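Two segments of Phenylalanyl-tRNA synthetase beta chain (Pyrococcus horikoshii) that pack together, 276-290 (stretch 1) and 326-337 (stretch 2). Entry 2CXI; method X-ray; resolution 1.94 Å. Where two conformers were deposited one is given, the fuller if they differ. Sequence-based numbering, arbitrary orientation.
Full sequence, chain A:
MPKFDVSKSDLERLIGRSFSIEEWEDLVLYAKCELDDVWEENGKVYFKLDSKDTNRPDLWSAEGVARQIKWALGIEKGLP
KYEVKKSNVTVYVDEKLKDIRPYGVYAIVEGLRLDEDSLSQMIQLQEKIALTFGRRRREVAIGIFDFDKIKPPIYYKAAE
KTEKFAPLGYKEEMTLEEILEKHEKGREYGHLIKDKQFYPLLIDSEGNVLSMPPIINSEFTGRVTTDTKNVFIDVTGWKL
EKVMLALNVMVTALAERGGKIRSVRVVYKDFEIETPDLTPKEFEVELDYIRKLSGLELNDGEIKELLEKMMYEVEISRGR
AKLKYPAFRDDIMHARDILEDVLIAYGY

Stretch 1, residues 276-290: PDLTPKEFEVELDYI
Stretch 2 326-337: PAFRDDIMHARD

What fills the apolar centre of the contact? F283 lies on the extended strand 281-286 (phi/psi -154/153), its CA-to-CB bond directed toward stretch 2 and its chi1 t at -151°. I332, with m and t chi angles, lays CG2 over one face of that ring, 4.1 Å from the centroid and 3.7 Å from F283 CD1. The backbone of stretch 2 then passes the ring edge: M333 O is 3.5 Å from F283 CE1 and A335 N 3.7 Å from F283 CZ, both near the ring plane.

How does the contact continue where both segments turn helical? A335 points its CB toward stretch 1, where it meets V285 CG2 at 4.2 Å (V285 chi1 p) and lies over one face of Y289, 3.6 Å from CE1. Y289, chi1 t and chi2 -89°, belongs to the helix that follows E286, its N-cap residue. Y289 OH is 3.4 Å from R336 N, but the angle is too poor for a hydrogen bond. Beside this, D337 OD2 accepts from M333 N and H334 N, both at 2.8 Å.

What happens at the other end? The segments run in the same direction, with L278 paired to A327 (CA to CA 5.2 Å), F283 to I332 (8.4 Å) and V285 to A335 (6.3 Å). P326 to R329 form a type I turn, which presents A327 CB to L278 CA at 3.7 Å and to T279 O at 3.7 Å. A water bridges L278 O (2.7 Å) and A327 N (2.9 Å).

Where is the polar edge? K281, chi1 m and otherwise t, extends along the turn until NZ donates to R329 O at 2.9 Å, the one direct hydrogen bond across the contact. A second water accepts a weak bond from K281 NZ (3.1 Å) and donates to A327 O (3.1 Å).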

# COMPACT_ATOMS: atom_id res chain seq x y z
N PRO A 276 12.88 -3.56 19.36
CA PRO A 276 13.26 -3.40 20.77
C PRO A 276 13.65 -1.98 21.10
O PRO A 276 14.05 -1.19 20.22
CB PRO A 276 14.51 -4.30 20.92
CG PRO A 276 15.19 -4.18 19.51
CD PRO A 276 13.99 -4.15 18.56
N ASP A 277 13.54 -1.64 22.37
CA ASP A 277 14.07 -0.37 22.86
C ASP A 277 15.28 -0.67 23.71
O ASP A 277 15.14 -1.16 24.83
CB ASP A 277 13.00 0.29 23.71
CG ASP A 277 13.44 1.64 24.30
OD1 ASP A 277 14.61 2.09 24.14
OD2 ASP A 277 12.64 2.30 24.96
N LEU A 278 16.48 -0.36 23.20
CA LEU A 278 17.69 -0.68 23.92
C LEU A 278 18.34 0.56 24.56
O LEU A 278 19.53 0.56 24.83
CB LEU A 278 18.66 -1.38 23.00
CG LEU A 278 18.20 -2.76 22.50
CD1 LEU A 278 19.29 -3.29 21.58
CD2 LEU A 278 17.96 -3.78 23.63
N THR A 279 17.54 1.61 24.78
CA THR A 279 18.00 2.78 25.53
C THR A 279 18.60 2.33 26.89
O THR A 279 17.92 1.64 27.66
CB THR A 279 16.80 3.68 25.82
OG1 THR A 279 16.26 4.14 24.58
CG2 THR A 279 17.22 4.96 26.57
N PRO A 280 19.84 2.73 27.19
CA PRO A 280 20.46 2.32 28.45
C PRO A 280 19.57 2.68 29.63
O PRO A 280 18.84 3.67 29.57
CB PRO A 280 21.81 3.05 28.45
CG PRO A 280 22.07 3.33 27.00
CD PRO A 280 20.74 3.57 26.38
N LYS A 281 19.55 1.83 30.64
CA LYS A 281 18.84 2.17 31.86
C LYS A 281 19.73 2.98 32.83
O LYS A 281 20.96 3.00 32.70
CB LYS A 281 18.26 0.95 32.52
CG LYS A 281 17.22 0.25 31.63
CD LYS A 281 16.95 -1.14 32.19
CE LYS A 281 15.81 -1.83 31.47
NZ LYS A 281 15.26 -2.90 32.37
N GLU A 282 19.09 3.69 33.73
CA GLU A 282 19.81 4.65 34.58
C GLU A 282 19.65 4.35 36.07
O GLU A 282 18.60 3.87 36.51
CB GLU A 282 19.35 6.09 34.26
CG GLU A 282 19.63 6.43 32.80
CD GLU A 282 19.24 7.84 32.40
OE1 GLU A 282 18.35 8.44 33.06
OE2 GLU A 282 19.83 8.34 31.42
N PHE A 283 20.71 4.67 36.81
CA PHE A 283 20.74 4.57 38.26
C PHE A 283 21.78 5.55 38.81
O PHE A 283 22.75 5.88 38.15
CB PHE A 283 21.13 3.15 38.71
CG PHE A 283 20.55 2.75 40.05
CD1 PHE A 283 19.25 2.24 40.14
CD2 PHE A 283 21.32 2.87 41.22
CE1 PHE A 283 18.71 1.86 41.39
CE2 PHE A 283 20.79 2.47 42.49
CZ PHE A 283 19.50 1.98 42.57
N GLU A 284 21.56 6.01 40.05
CA GLU A 284 22.49 6.93 40.70
C GLU A 284 22.87 6.39 42.06
O GLU A 284 22.01 5.93 42.81
CB GLU A 284 21.84 8.31 40.87
CG GLU A 284 21.36 8.94 39.57
CD GLU A 284 21.09 10.44 39.71
OE1 GLU A 284 21.58 11.05 40.70
OE2 GLU A 284 20.43 11.02 38.82
N VAL A 285 24.16 6.41 42.36
CA VAL A 285 24.63 5.95 43.67
C VAL A 285 25.71 6.91 44.22
O VAL A 285 26.55 7.42 43.49
CB VAL A 285 25.16 4.46 43.63
CG1 VAL A 285 26.47 4.38 42.89
CG2 VAL A 285 25.25 3.86 45.04
N GLU A 286 25.67 7.13 45.53
CA GLU A 286 26.73 7.90 46.22
C GLU A 286 27.94 7.00 46.39
O GLU A 286 27.82 5.93 46.95
CB GLU A 286 26.21 8.31 47.62
CG GLU A 286 25.09 9.35 47.58
CD GLU A 286 25.60 10.69 47.08
OE1 GLU A 286 26.85 10.89 47.04
OE2 GLU A 286 24.77 11.54 46.71
N LEU A 287 29.12 7.42 45.93
CA LEU A 287 30.31 6.55 46.03
C LEU A 287 30.73 6.25 47.47
O LEU A 287 31.33 5.22 47.76
CB LEU A 287 31.47 7.12 45.23
CG LEU A 287 31.15 7.14 43.73
CD1 LEU A 287 32.08 8.05 43.00
CD2 LEU A 287 31.20 5.75 43.13
N ASP A 288 30.39 7.15 48.39
CA ASP A 288 30.71 6.88 49.79
C ASP A 288 29.82 5.77 50.37
O ASP A 288 30.25 5.07 51.28
CB ASP A 288 30.76 8.15 50.63
CG ASP A 288 31.66 8.00 51.86
OD1 ASP A 288 32.92 7.86 51.74
OD2 ASP A 288 31.18 7.96 52.99
N TYR A 289 28.62 5.56 49.82
CA TYR A 289 27.80 4.40 50.18
C TYR A 289 28.55 3.11 49.85
O TYR A 289 28.63 2.19 50.67
CB TYR A 289 26.45 4.42 49.48
CG TYR A 289 25.64 3.14 49.63
CD1 TYR A 289 25.77 2.07 48.72
CD2 TYR A 289 24.70 3.01 50.65
CE1 TYR A 289 25.01 0.89 48.88
CE2 TYR A 289 23.95 1.86 50.81
CZ TYR A 289 24.10 0.81 49.92
OH TYR A 289 23.32 -0.30 50.11
N ILE A 290 29.14 3.06 48.66
CA ILE A 290 29.92 1.91 48.24
C ILE A 290 31.12 1.63 49.17
O ILE A 290 31.35 0.47 49.59
CB ILE A 290 30.38 2.10 46.75
CG1 ILE A 290 29.17 2.25 45.80
CG2 ILE A 290 31.29 0.95 46.32
CD1 ILE A 290 28.36 1.00 45.66
N PRO A 326 23.10 -1.75 30.66
CA PRO A 326 22.46 -2.32 29.45
C PRO A 326 20.98 -2.61 29.65
O PRO A 326 20.56 -2.99 30.75
CB PRO A 326 23.20 -3.65 29.26
CG PRO A 326 24.50 -3.48 29.98
CD PRO A 326 24.22 -2.60 31.15
N ALA A 327 20.17 -2.38 28.60
CA ALA A 327 18.72 -2.61 28.65
C ALA A 327 18.37 -4.09 28.75
O ALA A 327 17.20 -4.43 28.96
CB ALA A 327 18.04 -2.01 27.39
N PHE A 328 19.36 -4.98 28.57
CA PHE A 328 19.15 -6.45 28.77
C PHE A 328 19.14 -6.89 30.28
O PHE A 328 18.91 -8.07 30.58
CB PHE A 328 20.11 -7.30 27.90
CG PHE A 328 21.60 -7.11 28.20
CD1 PHE A 328 22.44 -6.60 27.21
CD2 PHE A 328 22.16 -7.49 29.43
CE1 PHE A 328 23.80 -6.41 27.45
CE2 PHE A 328 23.53 -7.34 29.67
CZ PHE A 328 24.36 -6.79 28.68
N ARG A 329 19.36 -5.92 31.19
CA ARG A 329 19.28 -6.16 32.64
C ARG A 329 18.03 -5.51 33.22
O ARG A 329 17.67 -4.39 32.84
CB ARG A 329 20.49 -5.59 33.38
CG ARG A 329 21.85 -6.27 33.12
CD ARG A 329 22.92 -5.74 34.03
NE ARG A 329 22.69 -6.01 35.46
CZ ARG A 329 23.63 -5.77 36.39
NH1 ARG A 329 24.80 -5.23 36.01
NH2 ARG A 329 23.41 -6.04 37.67
N ASP A 330 17.37 -6.21 34.13
CA ASP A 330 16.30 -5.59 34.88
C ASP A 330 16.36 -6.00 36.36
O ASP A 330 15.37 -5.86 37.09
CB ASP A 330 14.90 -5.84 34.24
CG ASP A 330 14.34 -7.24 34.54
OD1 ASP A 330 15.10 -8.12 35.06
OD2 ASP A 330 13.13 -7.54 34.29
N ASP A 331 17.53 -6.46 36.81
CA ASP A 331 17.72 -6.89 38.18
C ASP A 331 18.12 -5.78 39.15
O ASP A 331 18.10 -5.99 40.36
CB ASP A 331 18.81 -7.98 38.27
CG ASP A 331 20.15 -7.52 37.72
OD1 ASP A 331 20.17 -6.93 36.60
OD2 ASP A 331 21.23 -7.69 38.35
N ILE A 332 18.52 -4.62 38.64
CA ILE A 332 18.96 -3.52 39.50
C ILE A 332 17.75 -2.78 40.05
O ILE A 332 16.89 -2.33 39.28
CB ILE A 332 19.89 -2.57 38.73
CG1 ILE A 332 21.20 -3.29 38.37
CG2 ILE A 332 20.19 -1.32 39.55
CD1 ILE A 332 21.99 -2.57 37.32
N MSE A 333 17.66 -2.69 41.38
CA MSE A 333 16.52 -2.04 42.07
C MSE A 333 17.00 -1.11 43.19
O MSE A 333 16.45 -0.02 43.37
CB MSE A 333 15.61 -3.11 42.69
CG MSE A 333 14.27 -3.35 42.01
SE MSE A 333 13.57 -5.15 42.39
CE MSE A 333 11.71 -4.67 42.57
N HIS A 334 18.04 -1.53 43.90
CA HIS A 334 18.48 -0.82 45.10
C HIS A 334 19.99 -0.52 45.07
O HIS A 334 20.74 -1.20 44.37
CB HIS A 334 18.18 -1.68 46.34
CG HIS A 334 16.74 -2.07 46.47
ND1 HIS A 334 15.72 -1.14 46.53
CD2 HIS A 334 16.14 -3.29 46.53
CE1 HIS A 334 14.56 -1.77 46.63
NE2 HIS A 334 14.79 -3.07 46.64
N ALA A 335 20.42 0.47 45.85
CA ALA A 335 21.86 0.77 46.00
C ALA A 335 22.72 -0.47 46.32
O ALA A 335 23.86 -0.62 45.81
CB ALA A 335 22.09 1.89 47.01
N ARG A 336 22.17 -1.39 47.11
CA ARG A 336 22.93 -2.62 47.44
C ARG A 336 23.23 -3.50 46.18
O ARG A 336 24.12 -4.33 46.20
CB ARG A 336 22.24 -3.46 48.51
CG ARG A 336 20.95 -4.14 47.99
CD ARG A 336 20.37 -5.19 48.90
NE ARG A 336 18.97 -5.52 48.56
CZ ARG A 336 18.14 -6.12 49.39
NH1 ARG A 336 18.52 -6.43 50.64
NH2 ARG A 336 16.91 -6.41 48.99
N ASP A 337 22.44 -3.32 45.11
CA ASP A 337 22.70 -4.04 43.84
C ASP A 337 23.96 -3.49 43.13
O ASP A 337 24.70 -4.27 42.53
CB ASP A 337 21.50 -4.01 42.88
CG ASP A 337 20.24 -4.57 43.49
OD1 ASP A 337 20.31 -5.59 44.19
OD2 ASP A 337 19.11 -4.04 43.31
O HOH W 1 21.21 -1.12 26.18
O HOH W 2 14.22 -3.87 29.61